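PDB 7EHU: chitin oligosaccharide binding protein NagB2 from Paenibacillus sp. FPU-7, which binds chitin oligosaccharides such as N,N'-diacetylchitobiose and N,N',N''-triacetylchitotriose, probably as the extracellular solute-binding component of an ABC-type sugar uptake system. Local coordinates for residues W277-I282 / R351-P356; K126-R131 / G312-G317; Y296-N301 / Q378-A383. All blocks are in the same frame, centred on the assembly; numbering follows the deposited sequence.

How the interactions relate
Interactions 1 and 2 line one tri-N-acetylchitotriose site with side chains from segments far apart in the chain. Interaction 1 contributes Trp277, Ser280 and Ala281 to the pocket, and interaction 2 contributes Ser315 and Asn316; both touch the sugars of chains C and D. Their centres are 17 Å apart, yet they meet directly, since Trp314 NE1 lies 3.2 Å from Pro356 O, probably as a hydrogen bond. Interaction 3 is about 19 Å, centre to centre, from each of the others and touches neither. It still belongs to the same framework: its strand 294-297 shares a sheet with strand 309-320 of interaction 2.

Interaction 1 (W277-I282 / R351-P356); sequences WATSAI and RDNRVP. With NAG (2-acetamido-2-deoxy-beta-D-glucopyranose), chain B; NAG (2-acetamido-2-deoxy-beta-D-glucopyranose), chain C; NAG (2-acetamido-2-deoxy-beta-D-glucopyranose), chain D.
Direct packing between the two segments is modest and runs through Thr279 and Ser280 on one side, Asp352 and Asn353 on the other. The methyl CG2 of Thr279 rests 3.6 Å from Asn353 CB, the two side chains crossing at about a right angle. Ser280 CB sits 3.5 Å from Asp352 O and also faces the carboxylate.

Water supplies the polar links. Water 1 accepts from Ser280 N at 3.0 Å and lies 2.8 Å from Asp352 O, with Trp277 O also close; it has more acceptors nearby than protons to give. Water 2 joins Thr279 OG1 to Asn353 O. Besides this water, OG1 has Tyr152 OH and Ser276 O as partners, and Asn353 OD1 bonds to Thr371 OG1. With chi1 at 57°, Ser280 OG is tucked between its own backbone N and carbonyl carbon, which sets it 2.7 Å from water 3. That water is also 2.8 Å from O1 of the chain B sugar and donates weakly to Asp352 OD2.

Sugar contacts fall mainly to Trp277. C4 of the chain C sugar stands 3.8 Å above the indole plane, over its centre, in the carbohydrate-aromatic platform familiar from sugar-binding proteins, while the sugars of chains B and D approach obliquely at its two ends. The backbone takes part as well: N2 of the chain B sugar donates to Trp277 O at 3.1 Å and 170°, and its acetyl methyl C8 leans on Ala281 CB.

The chemistry therefore divides the work. Segment 277-282 holds the glycan directly, through the indole face under the chain C sugar and a nearly straight N-H...O hydrogen bond from the acetamido N2 of the chain B sugar, whereas 351-356 meets the chain B sugar through water 3.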
loop_
_atom_site.group_PDB
_atom_site.type_symbol
_atom_site.label_atom_id
_atom_site.label_comp_id
_atom_site.label_asym_id
_atom_site.label_seq_id
_atom_site.Cartn_x
_atom_site.Cartn_y
_atom_site.Cartn_z
ATOM N N TRP A 277 -0.730 6.154 -3.628
ATOM C CA TRP A 277 -1.978 5.893 -4.353
ATOM C C TRP A 277 -3.130 6.769 -3.871
ATOM O O TRP A 277 -4.189 6.764 -4.504
ATOM C CB TRP A 277 -2.346 4.390 -4.208
ATOM C CG TRP A 277 -2.599 4.044 -2.758
ATOM C CD1 TRP A 277 -3.697 4.378 -2.008
ATOM C CD2 TRP A 277 -1.708 3.367 -1.858
ATOM N NE1 TRP A 277 -3.545 3.972 -0.710
ATOM C CE2 TRP A 277 -2.328 3.346 -0.591
ATOM C CE3 TRP A 277 -0.449 2.778 -2.005
ATOM C CZ2 TRP A 277 -1.718 2.775 0.518
ATOM C CZ3 TRP A 277 0.149 2.204 -0.906
ATOM C CH2 TRP A 277 -0.489 2.197 0.340
ATOM N N ALA A 278 -2.921 7.548 -2.806
ATOM C CA ALA A 278 -3.941 8.466 -2.303
ATOM C C ALA A 278 -3.906 9.820 -2.996
ATOM O O ALA A 278 -4.810 10.632 -2.785
ATOM C CB ALA A 278 -3.731 8.697 -0.797
ATOM N N THR A 279 -2.872 10.100 -3.804
ATOM C CA THR A 279 -2.686 11.451 -4.336
ATOM C C THR A 279 -3.912 11.959 -5.076
ATOM O O THR A 279 -4.286 13.129 -4.933
ATOM C CB THR A 279 -1.451 11.502 -5.233
ATOM O OG1 THR A 279 -0.306 11.294 -4.418
ATOM C CG2 THR A 279 -1.318 12.845 -5.954
ATOM N N SER A 280 -4.529 11.111 -5.907
ATOM C CA SER A 280 -5.647 11.596 -6.711
ATOM C C SER A 280 -6.772 12.129 -5.827
ATOM O O SER A 280 -7.435 13.110 -6.178
ATOM C CB SER A 280 -6.203 10.506 -7.627
ATOM O OG SER A 280 -6.607 9.378 -6.871
ATOM N N ALA A 281 -7.032 11.480 -4.683
ATOM C CA ALA A 281 -8.095 11.957 -3.809
ATOM C C ALA A 281 -7.734 13.302 -3.205
ATOM O O ALA A 281 -8.607 14.148 -2.998
ATOM C CB ALA A 281 -8.371 10.931 -2.715
ATOM N N ILE A 282 -6.445 13.508 -2.916
ATOM C CA ILE A 282 -5.951 14.743 -2.310
ATOM C C ILE A 282 -5.903 15.889 -3.307
ATOM O O ILE A 282 -5.950 17.052 -2.898
ATOM C CB ILE A 282 -4.614 14.417 -1.619
ATOM C CG1 ILE A 282 -4.903 13.508 -0.415
ATOM C CG2 ILE A 282 -3.884 15.663 -1.197
ATOM C CD1 ILE A 282 -3.725 12.788 0.127
ATOM N N ARG A 351 -3.438 11.300 -15.361
ATOM C CA ARG A 351 -4.746 11.652 -14.810
ATOM C C ARG A 351 -4.847 11.471 -13.301
ATOM O O ARG A 351 -5.363 12.342 -12.596
ATOM C CB ARG A 351 -5.869 10.840 -15.463
ATOM C CG ARG A 351 -7.268 11.220 -14.937
ATOM C CD ARG A 351 -8.381 10.379 -15.577
ATOM N NE ARG A 351 -8.783 10.893 -16.888
ATOM C CZ ARG A 351 -10.037 10.981 -17.329
ATOM N NH1 ARG A 351 -11.062 10.593 -16.575
ATOM N NH2 ARG A 351 -10.266 11.461 -18.543
ATOM N N ASP A 352 -4.419 10.330 -12.794
ATOM C CA ASP A 352 -4.614 9.991 -11.399
ATOM C C ASP A 352 -3.343 10.032 -10.613
ATOM O O ASP A 352 -3.338 9.614 -9.447
ATOM C CB ASP A 352 -5.219 8.617 -11.250
ATOM C CG ASP A 352 -6.670 8.680 -11.082
ATOM O OD1 ASP A 352 -7.240 9.809 -11.059
ATOM O OD2 ASP A 352 -7.210 7.596 -10.890
ATOM N N ASN A 353 -2.256 10.512 -11.223
ATOM C CA ASN A 353 -1.016 10.621 -10.500
ATOM C C ASN A 353 -0.611 9.259 -9.977
ATOM O O ASN A 353 0.004 9.164 -8.916
ATOM C CB ASN A 353 -1.118 11.655 -9.376
ATOM C CG ASN A 353 -0.907 13.069 -9.890
ATOM O OD1 ASN A 353 0.223 13.526 -10.041
ATOM N ND2 ASN A 353 -1.983 13.735 -10.222
ATOM N N ARG A 354 -0.986 8.201 -10.713
ATOM C CA ARG A 354 -0.609 6.843 -10.330
ATOM C C ARG A 354 0.832 6.567 -10.774
ATOM O O ARG A 354 1.214 6.829 -11.914
ATOM C CB ARG A 354 -1.617 5.817 -10.879
ATOM C CG ARG A 354 -3.116 6.099 -10.502
ATOM C CD ARG A 354 -4.036 4.853 -10.301
ATOM N NE ARG A 354 -4.325 4.177 -11.578
ATOM C CZ ARG A 354 -5.214 4.594 -12.481
ATOM N NH1 ARG A 354 -5.955 5.693 -12.309
ATOM N NH2 ARG A 354 -5.350 3.921 -13.604
ATOM N N VAL A 355 1.624 6.053 -9.848
ATOM C CA VAL A 355 3.072 5.892 -9.966
ATOM C C VAL A 355 3.420 4.697 -10.847
ATOM O O VAL A 355 3.022 3.583 -10.501
ATOM C CB VAL A 355 3.639 5.666 -8.552
ATOM C CG1 VAL A 355 5.088 5.259 -8.575
ATOM C CG2 VAL A 355 3.423 6.884 -7.664
ATOM N N PRO A 356 4.166 4.853 -11.955
ATOM C CA PRO A 356 4.392 3.698 -12.844
ATOM C C PRO A 356 5.131 2.545 -12.187
ATOM O O PRO A 356 6.003 2.726 -11.329
ATOM C CB PRO A 356 5.226 4.279 -13.986
ATOM C CG PRO A 356 4.827 5.722 -14.013
ATOM C CD PRO A 356 4.631 6.113 -12.579
HETATM C C1 NAG B . -6.614 4.128 -6.901
HETATM C C2 NAG B . -6.955 4.065 -5.402
HETATM C C3 NAG B . -5.915 3.252 -4.642
HETATM C C4 NAG B . -5.541 1.964 -5.368
HETATM C C5 NAG B . -5.331 2.205 -6.855
HETATM C C6 NAG B . -5.100 0.938 -7.639
HETATM C C7 NAG B . -8.096 6.027 -4.403
HETATM C C8 NAG B . -7.899 7.433 -3.896
HETATM N N2 NAG B . -6.999 5.415 -4.862
HETATM O O1 NAG B . -7.627 4.758 -7.606
HETATM O O3 NAG B . -6.422 3.000 -3.333
HETATM O O4 NAG B . -4.260 1.545 -4.901
HETATM O O5 NAG B . -6.481 2.846 -7.409
HETATM O O6 NAG B . -6.059 -0.057 -7.323
HETATM O O7 NAG B . -9.191 5.462 -4.369
HETATM C C1 NAG C . -4.197 0.472 -3.975
HETATM C C2 NAG C . -2.737 0.053 -3.949
HETATM C C3 NAG C . -2.473 -0.934 -2.815
HETATM C C4 NAG C . -3.056 -0.447 -1.496
HETATM C C5 NAG C . -4.517 -0.076 -1.714
HETATM C C6 NAG C . -5.205 0.485 -0.495
HETATM C C7 NAG C . -1.678 0.059 -6.192
HETATM C C8 NAG C . -1.442 -0.747 -7.428
HETATM N N2 NAG C . -2.368 -0.554 -5.220
HETATM O O3 NAG C . -1.068 -1.116 -2.729
HETATM O O4 NAG C . -3.019 -1.506 -0.543
HETATM O O5 NAG C . -4.585 0.937 -2.725
HETATM O O6 NAG C . -6.586 0.715 -0.754
HETATM O O7 NAG C . -1.245 1.202 -6.075
HETATM C C1 NAG D . -2.135 -1.380 0.535
HETATM C C2 NAG D . -2.402 -2.524 1.481
HETATM C C3 NAG D . -1.351 -2.566 2.589
HETATM C C4 NAG D . 0.050 -2.594 1.987
HETATM C C5 NAG D . 0.231 -1.435 1.012
HETATM C C6 NAG D . 1.563 -1.455 0.293
HETATM C C7 NAG D . -4.683 -3.369 1.774
HETATM C C8 NAG D . -6.006 -3.172 2.464
HETATM N N2 NAG D . -3.740 -2.465 2.046
HETATM O O3 NAG D . -1.590 -3.721 3.384
HETATM O O4 NAG D . 1.057 -2.474 2.987
HETATM O O5 NAG D . -0.809 -1.480 0.022
HETATM O O6 NAG D . 1.735 -2.641 -0.468
HETATM O O7 NAG D . -4.474 -4.317 1.016
HETATM O O HOH W 1 -3.365 8.535 -6.850
HETATM O O HOH W 2 1.505 10.833 -6.523
HETATM O O HOH W 3 -6.318 7.144 -8.321
#

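Interaction 2 (K126-R131 / G312-G317); sequences KFFELR and GGWSNG. With NAG (2-acetamido-2-deoxy-beta-D-glucopyranose), chain C; NAG (2-acetamido-2-deoxy-beta-D-glucopyranose), chain D.
Trp314 chi1, -73°, sets CG anti to the carbonyl carbon and turns the indole under Phe128 CB, while the matching torsion of Phe128 (-72°) sends its own ring off to the side. In this two-lobed periplasmic-binding-protein fold the contact joins the loop 126-131 to strand 309-320, which pairs antiparallel with strands 93-97 and 138-154. Phe128 CB lies over one face of the indole, 3.7 Å from the centroid of the six-membered ring, a CH-pi contact. The phenyl ring overhangs little of the indole: the two six-membered rings have centroids 5.3 Å apart and planes at 23°.

Glu129, its chain extended beyond CG, runs across the CE3-CZ3 side of the same indole at about a right angle. Its CD comes within 3.4 Å of Trp314 CZ3, while the carboxylate is steeply inclined to the ring. Two waters complete the junction. Water 4 donates to Glu129 OE1 at 2.8 Å and accepts from Trp314 N at 3.0 Å; water 5 donates to both Glu129 O and Trp314 O, so the strand backbone is bridged to the loop on both its N-H and its carbonyl.

Replacing Trp314 by an alanine would probably leave Phe128 CB and the Glu129 chain without their shared surface, and Pro356 O without its indole partner.

While Trp314 points to the loop, Ser315 points away from it, and there the strand meets the glycan. Ser315 OG is hydrogen-bonded to O6 of the chain D sugar at 2.7 Å. Asn316, its amide steadied through ND2 by Asn95, uses OD1 to accept a hydrogen bond from N2 of the chain C sugar at 2.9 Å.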
loop_
_atom_site.group_PDB
_atom_site.type_symbol
_atom_site.label_atom_id
_atom_site.label_comp_id
_atom_site.label_asym_id
_atom_site.label_seq_id
_atom_site.Cartn_x
_atom_site.Cartn_y
_atom_site.Cartn_z
ATOM N N LYS A 126 10.971 -4.775 -18.319
ATOM C CA LYS A 126 10.262 -3.504 -18.374
ATOM C C LYS A 126 9.849 -2.965 -17.015
ATOM O O LYS A 126 9.462 -1.801 -16.917
ATOM C CB LYS A 126 9.033 -3.654 -19.276
ATOM C CG LYS A 126 9.291 -3.486 -20.753
ATOM C CD LYS A 126 10.499 -4.201 -21.297
ATOM C CE LYS A 126 10.737 -3.791 -22.757
ATOM N NZ LYS A 126 11.710 -4.697 -23.336
ATOM N N PHE A 127 9.901 -3.763 -15.970
ATOM C CA PHE A 127 9.440 -3.353 -14.651
ATOM C C PHE A 127 10.605 -2.871 -13.801
ATOM O O PHE A 127 11.687 -3.434 -13.830
ATOM C CB PHE A 127 8.701 -4.516 -13.972
ATOM C CG PHE A 127 7.421 -4.889 -14.683
ATOM C CD1 PHE A 127 7.433 -5.744 -15.769
ATOM C CD2 PHE A 127 6.205 -4.337 -14.312
ATOM C CE1 PHE A 127 6.284 -6.059 -16.432
ATOM C CE2 PHE A 127 5.055 -4.644 -14.985
ATOM C CZ PHE A 127 5.087 -5.514 -16.034
ATOM N N PHE A 128 10.372 -1.836 -13.002
ATOM C CA PHE A 128 11.420 -1.398 -12.087
ATOM C C PHE A 128 11.891 -2.552 -11.204
ATOM O O PHE A 128 13.096 -2.749 -11.010
ATOM C CB PHE A 128 10.932 -0.234 -11.220
ATOM C CG PHE A 128 10.777 1.062 -11.958
ATOM C CD1 PHE A 128 11.874 1.807 -12.341
ATOM C CD2 PHE A 128 9.524 1.531 -12.285
ATOM C CE1 PHE A 128 11.703 3.007 -13.022
ATOM C CE2 PHE A 128 9.366 2.719 -12.963
ATOM C CZ PHE A 128 10.448 3.446 -13.332
ATOM N N GLU A 129 10.958 -3.282 -10.596
ATOM C CA GLU A 129 11.306 -4.332 -9.642
ATOM C C GLU A 129 10.223 -5.393 -9.594
ATOM O O GLU A 129 9.093 -5.092 -9.194
ATOM C CB GLU A 129 11.477 -3.763 -8.238
ATOM C CG GLU A 129 12.669 -2.871 -8.027
ATOM C CD GLU A 129 12.845 -2.403 -6.583
ATOM O OE1 GLU A 129 12.128 -2.887 -5.665
ATOM O OE2 GLU A 129 13.785 -1.608 -6.349
ATOM N N LEU A 130 10.575 -6.632 -9.928
ATOM C CA LEU A 130 9.665 -7.758 -9.789
ATOM C C LEU A 130 9.979 -8.620 -8.565
ATOM O O LEU A 130 9.323 -9.651 -8.358
ATOM C CB LEU A 130 9.674 -8.616 -11.050
ATOM C CG LEU A 130 9.158 -7.948 -12.324
ATOM C CD1 LEU A 130 9.303 -8.877 -13.524
ATOM C CD2 LEU A 130 7.731 -7.511 -12.155
ATOM N N ARG A 131 10.932 -8.205 -7.726
ATOM C CA ARG A 131 11.408 -9.071 -6.662
ATOM C C ARG A 131 10.257 -9.582 -5.773
ATOM O O ARG A 131 10.258 -10.751 -5.382
ATOM C CB ARG A 131 12.416 -8.299 -5.805
ATOM C CG ARG A 131 13.047 -9.207 -4.815
ATOM C CD ARG A 131 14.069 -8.667 -3.929
ATOM N NE ARG A 131 14.588 -9.721 -3.074
ATOM C CZ ARG A 131 13.889 -10.339 -2.127
ATOM N NH1 ARG A 131 12.575 -10.400 -2.230
ATOM N NH2 ARG A 131 14.489 -11.182 -1.308
ATOM N N GLY A 312 8.502 1.863 0.765
ATOM C CA GLY A 312 8.054 1.855 -0.615
ATOM C C GLY A 312 8.520 0.615 -1.337
ATOM O O GLY A 312 9.304 -0.184 -0.814
ATOM N N GLY A 313 8.031 0.479 -2.559
ATOM C CA GLY A 313 8.344 -0.676 -3.385
ATOM C C GLY A 313 7.312 -0.834 -4.484
ATOM O O GLY A 313 6.551 0.082 -4.773
ATOM N N TRP A 314 7.299 -2.028 -5.067
ATOM C CA TRP A 314 6.342 -2.410 -6.107
ATOM C C TRP A 314 5.686 -3.692 -5.609
ATOM O O TRP A 314 6.250 -4.775 -5.716
ATOM C CB TRP A 314 7.016 -2.573 -7.458
ATOM C CG TRP A 314 7.411 -1.241 -8.050
ATOM C CD1 TRP A 314 6.669 -0.474 -8.913
ATOM C CD2 TRP A 314 8.618 -0.512 -7.811
ATOM N NE1 TRP A 314 7.337 0.671 -9.216
ATOM C CE2 TRP A 314 8.542 0.673 -8.572
ATOM C CE3 TRP A 314 9.761 -0.746 -7.044
ATOM C CZ2 TRP A 314 9.556 1.632 -8.581
ATOM C CZ3 TRP A 314 10.780 0.208 -7.065
ATOM C CH2 TRP A 314 10.663 1.378 -7.824
ATOM N N SER A 315 4.531 -3.547 -4.997
ATOM C CA SER A 315 3.940 -4.594 -4.185
ATOM C C SER A 315 2.597 -5.109 -4.668
ATOM O O SER A 315 2.164 -6.152 -4.183
ATOM C CB SER A 315 3.698 -4.047 -2.772
ATOM O OG SER A 315 2.834 -2.917 -2.866
ATOM N N ASN A 316 1.875 -4.382 -5.515
ATOM C CA ASN A 316 0.484 -4.716 -5.792
ATOM C C ASN A 316 0.209 -4.654 -7.279
ATOM O O ASN A 316 0.597 -3.697 -7.960
ATOM C CB ASN A 316 -0.446 -3.770 -5.024
ATOM C CG ASN A 316 -1.917 -4.162 -5.127
ATOM O OD1 ASN A 316 -2.759 -3.365 -5.553
ATOM N ND2 ASN A 316 -2.236 -5.406 -4.758
ATOM N N GLY A 317 -0.440 -5.685 -7.786
ATOM C CA GLY A 317 -0.804 -5.737 -9.186
ATOM C C GLY A 317 -1.625 -6.965 -9.463
ATOM O O GLY A 317 -2.330 -7.415 -8.567
HETATM C C1 NAG C . -4.197 0.472 -3.975
HETATM C C2 NAG C . -2.737 0.053 -3.949
HETATM C C3 NAG C . -2.473 -0.934 -2.815
HETATM C C4 NAG C . -3.056 -0.447 -1.496
HETATM C C5 NAG C . -4.517 -0.076 -1.714
HETATM C C6 NAG C . -5.205 0.485 -0.495
HETATM C C7 NAG C . -1.678 0.059 -6.192
HETATM C C8 NAG C . -1.442 -0.747 -7.428
HETATM N N2 NAG C . -2.368 -0.554 -5.220
HETATM O O3 NAG C . -1.068 -1.116 -2.729
HETATM O O4 NAG C . -3.019 -1.506 -0.543
HETATM O O5 NAG C . -4.585 0.937 -2.725
HETATM O O6 NAG C . -6.586 0.715 -0.754
HETATM O O7 NAG C . -1.245 1.202 -6.075
HETATM C C1 NAG D . -2.135 -1.380 0.535
HETATM C C2 NAG D . -2.402 -2.524 1.481
HETATM C C3 NAG D . -1.351 -2.566 2.589
HETATM C C4 NAG D . 0.050 -2.594 1.987
HETATM C C5 NAG D . 0.231 -1.435 1.012
HETATM C C6 NAG D . 1.563 -1.455 0.293
HETATM C C7 NAG D . -4.683 -3.369 1.774
HETATM C C8 NAG D . -6.006 -3.172 2.464
HETATM N N2 NAG D . -3.740 -2.465 2.046
HETATM O O3 NAG D . -1.590 -3.721 3.384
HETATM O O4 NAG D . 1.057 -2.474 2.987
HETATM O O5 NAG D . -0.809 -1.480 0.022
HETATM O O6 NAG D . 1.735 -2.641 -0.468
HETATM O O7 NAG D . -4.474 -4.317 1.016
HETATM O O HOH W 4 9.656 -3.856 -4.922
HETATM O O HOH W 5 8.567 -6.024 -6.550
#

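Interaction 3 (Y296-N301 / Q378-A383); sequences YFRFPN and QASAKA
Arg298 and Ser380 meet through one side-chain hydrogen bond, and both side chains start alike, with the first group between backbone N and carbonyl carbon. In Arg298 (chi1 78°) the chain then runs extended to NE. A last torsion close to a right angle turns the guanidinium sharply off the line of the chain, and its plane takes in Ser380 OG almost exactly. The Ser380 torsion, 46°, places OG beside NH1 of Arg298, which donates to it at 3.1 Å with an N-H...O angle of 152°. Ala381 CA packs over one face of the guanidinium, 3.7 Å above its plane and nearer the margin of the group than its middle.

In the two-lobed binding-protein fold the contact links the chain leaving strand 294-297, which pairs with strand 138-154, to the C-terminal region of helix 369-379. Ser380 OG curls back to Glu376 O, the familiar serine bond to the carbonyl four residues earlier, while Ala381 N bonds to Gln378 O at 3.2 Å. Arg298 NH1 also donates to Ala377 O, placing a positive charge beside helix carbonyls, where it is likely to be electrostatically favourable. NH2 is hydrogen-bonded to Asn308 OD1, which further restrains rotation of the guanidinium.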
loop_
_atom_site.group_PDB
_atom_site.type_symbol
_atom_site.label_atom_id
_atom_site.label_comp_id
_atom_site.label_asym_id
_atom_site.label_seq_id
_atom_site.Cartn_x
_atom_site.Cartn_y
_atom_site.Cartn_z
ATOM N N TYR A 296 4.451 17.442 1.258
ATOM C CA TYR A 296 4.742 16.062 1.607
ATOM C C TYR A 296 6.093 15.994 2.290
ATOM O O TYR A 296 7.010 16.724 1.911
ATOM C CB TYR A 296 4.789 15.223 0.341
ATOM C CG TYR A 296 4.905 13.737 0.525
ATOM C CD1 TYR A 296 3.775 12.946 0.679
ATOM C CD2 TYR A 296 6.146 13.102 0.488
ATOM C CE1 TYR A 296 3.872 11.583 0.782
ATOM C CE2 TYR A 296 6.253 11.737 0.588
ATOM C CZ TYR A 296 5.109 10.981 0.742
ATOM O OH TYR A 296 5.230 9.610 0.794
ATOM N N PHE A 297 6.223 15.087 3.259
ATOM C CA PHE A 297 7.525 14.772 3.826
ATOM C C PHE A 297 7.582 13.300 4.208
ATOM O O PHE A 297 6.588 12.717 4.657
ATOM C CB PHE A 297 7.927 15.681 5.007
ATOM C CG PHE A 297 6.949 15.737 6.152
ATOM C CD1 PHE A 297 5.903 16.647 6.152
ATOM C CD2 PHE A 297 7.121 14.909 7.273
ATOM C CE1 PHE A 297 5.025 16.733 7.234
ATOM C CE2 PHE A 297 6.237 14.983 8.356
ATOM C CZ PHE A 297 5.190 15.905 8.330
ATOM N N ARG A 298 8.759 12.712 4.022
ATOM C CA ARG A 298 8.956 11.351 4.460
ATOM C C ARG A 298 9.034 11.309 5.984
ATOM O O ARG A 298 9.215 12.318 6.665
ATOM C CB ARG A 298 10.184 10.739 3.803
ATOM C CG ARG A 298 11.502 11.139 4.361
ATOM C CD ARG A 298 12.613 10.168 3.874
ATOM N NE ARG A 298 13.921 10.736 4.132
ATOM C CZ ARG A 298 14.594 11.527 3.301
ATOM N NH1 ARG A 298 14.118 11.839 2.105
ATOM N NH2 ARG A 298 15.766 11.992 3.676
ATOM N N PHE A 299 8.818 10.125 6.519
ATOM C CA PHE A 299 8.819 9.942 7.958
ATOM C C PHE A 299 10.093 10.555 8.549
ATOM O O PHE A 299 11.184 10.318 8.025
ATOM C CB PHE A 299 8.722 8.448 8.302
ATOM C CG PHE A 299 8.418 8.222 9.754
ATOM C CD1 PHE A 299 9.443 8.170 10.695
ATOM C CD2 PHE A 299 7.108 8.134 10.198
ATOM C CE1 PHE A 299 9.163 8.031 12.035
ATOM C CE2 PHE A 299 6.839 8.003 11.540
ATOM C CZ PHE A 299 7.868 7.948 12.451
ATOM N N PRO A 300 9.995 11.345 9.616
ATOM C CA PRO A 300 11.176 12.060 10.128
ATOM C C PRO A 300 12.169 11.156 10.852
ATOM O O PRO A 300 11.846 10.074 11.334
ATOM C CB PRO A 300 10.572 13.067 11.111
ATOM C CG PRO A 300 9.292 12.401 11.578
ATOM C CD PRO A 300 8.767 11.694 10.356
ATOM N N ASN A 301 13.398 11.644 10.963
ATOM C CA ASN A 301 14.496 10.868 11.542
ATOM C C ASN A 301 14.435 10.850 13.070
ATOM O O ASN A 301 14.439 11.905 13.725
ATOM C CB ASN A 301 15.837 11.423 11.059
ATOM C CG ASN A 301 16.084 11.190 9.575
ATOM O OD1 ASN A 301 15.504 10.287 8.971
ATOM N ND2 ASN A 301 16.899 12.034 8.975
ATOM N N GLN A 378 11.336 10.637 -1.994
ATOM C CA GLN A 378 11.821 9.289 -2.302
ATOM C C GLN A 378 13.260 9.323 -2.815
ATOM O O GLN A 378 14.096 8.503 -2.401
ATOM C CB GLN A 378 10.893 8.647 -3.344
ATOM C CG GLN A 378 11.108 7.149 -3.626
ATOM C CD GLN A 378 11.853 6.846 -4.912
ATOM O OE1 GLN A 378 12.146 7.735 -5.712
ATOM N NE2 GLN A 378 12.154 5.566 -5.122
ATOM N N ALA A 379 13.566 10.283 -3.696
ATOM C CA ALA A 379 14.880 10.363 -4.324
ATOM C C ALA A 379 15.969 10.683 -3.311
ATOM O O ALA A 379 17.093 10.174 -3.426
ATOM C CB ALA A 379 14.853 11.429 -5.417
ATOM N N SER A 380 15.679 11.544 -2.337
ATOM C CA SER A 380 16.695 11.917 -1.361
ATOM C C SER A 380 16.815 10.918 -0.214
ATOM O O SER A 380 17.694 11.094 0.632
ATOM C CB SER A 380 16.380 13.292 -0.765
ATOM O OG SER A 380 15.013 13.354 -0.423
ATOM N N ALA A 381 15.948 9.908 -0.145
ATOM C CA ALA A 381 16.071 8.873 0.872
ATOM C C ALA A 381 17.292 8.005 0.601
ATOM O O ALA A 381 17.700 7.808 -0.546
ATOM C CB ALA A 381 14.833 7.978 0.859
ATOM N N LYS A 382 17.887 7.494 1.680
ATOM C CA LYS A 382 19.018 6.577 1.554
ATOM C C LYS A 382 18.603 5.306 0.824
ATOM O O LYS A 382 19.340 4.796 -0.030
ATOM C CB LYS A 382 19.529 6.248 2.962
ATOM C CG LYS A 382 20.550 5.119 3.075
ATOM C CD LYS A 382 20.904 4.861 4.548
ATOM C CE LYS A 382 22.223 4.108 4.708
ATOM N NZ LYS A 382 22.876 4.413 6.026
ATOM N N ALA A 383 17.421 4.791 1.136
ATOM C CA ALA A 383 16.911 3.546 0.580
ATOM C C ALA A 383 15.439 3.431 0.942
ATOM O O ALA A 383 14.926 4.169 1.787
ATOM C CB ALA A 383 17.672 2.340 1.135
#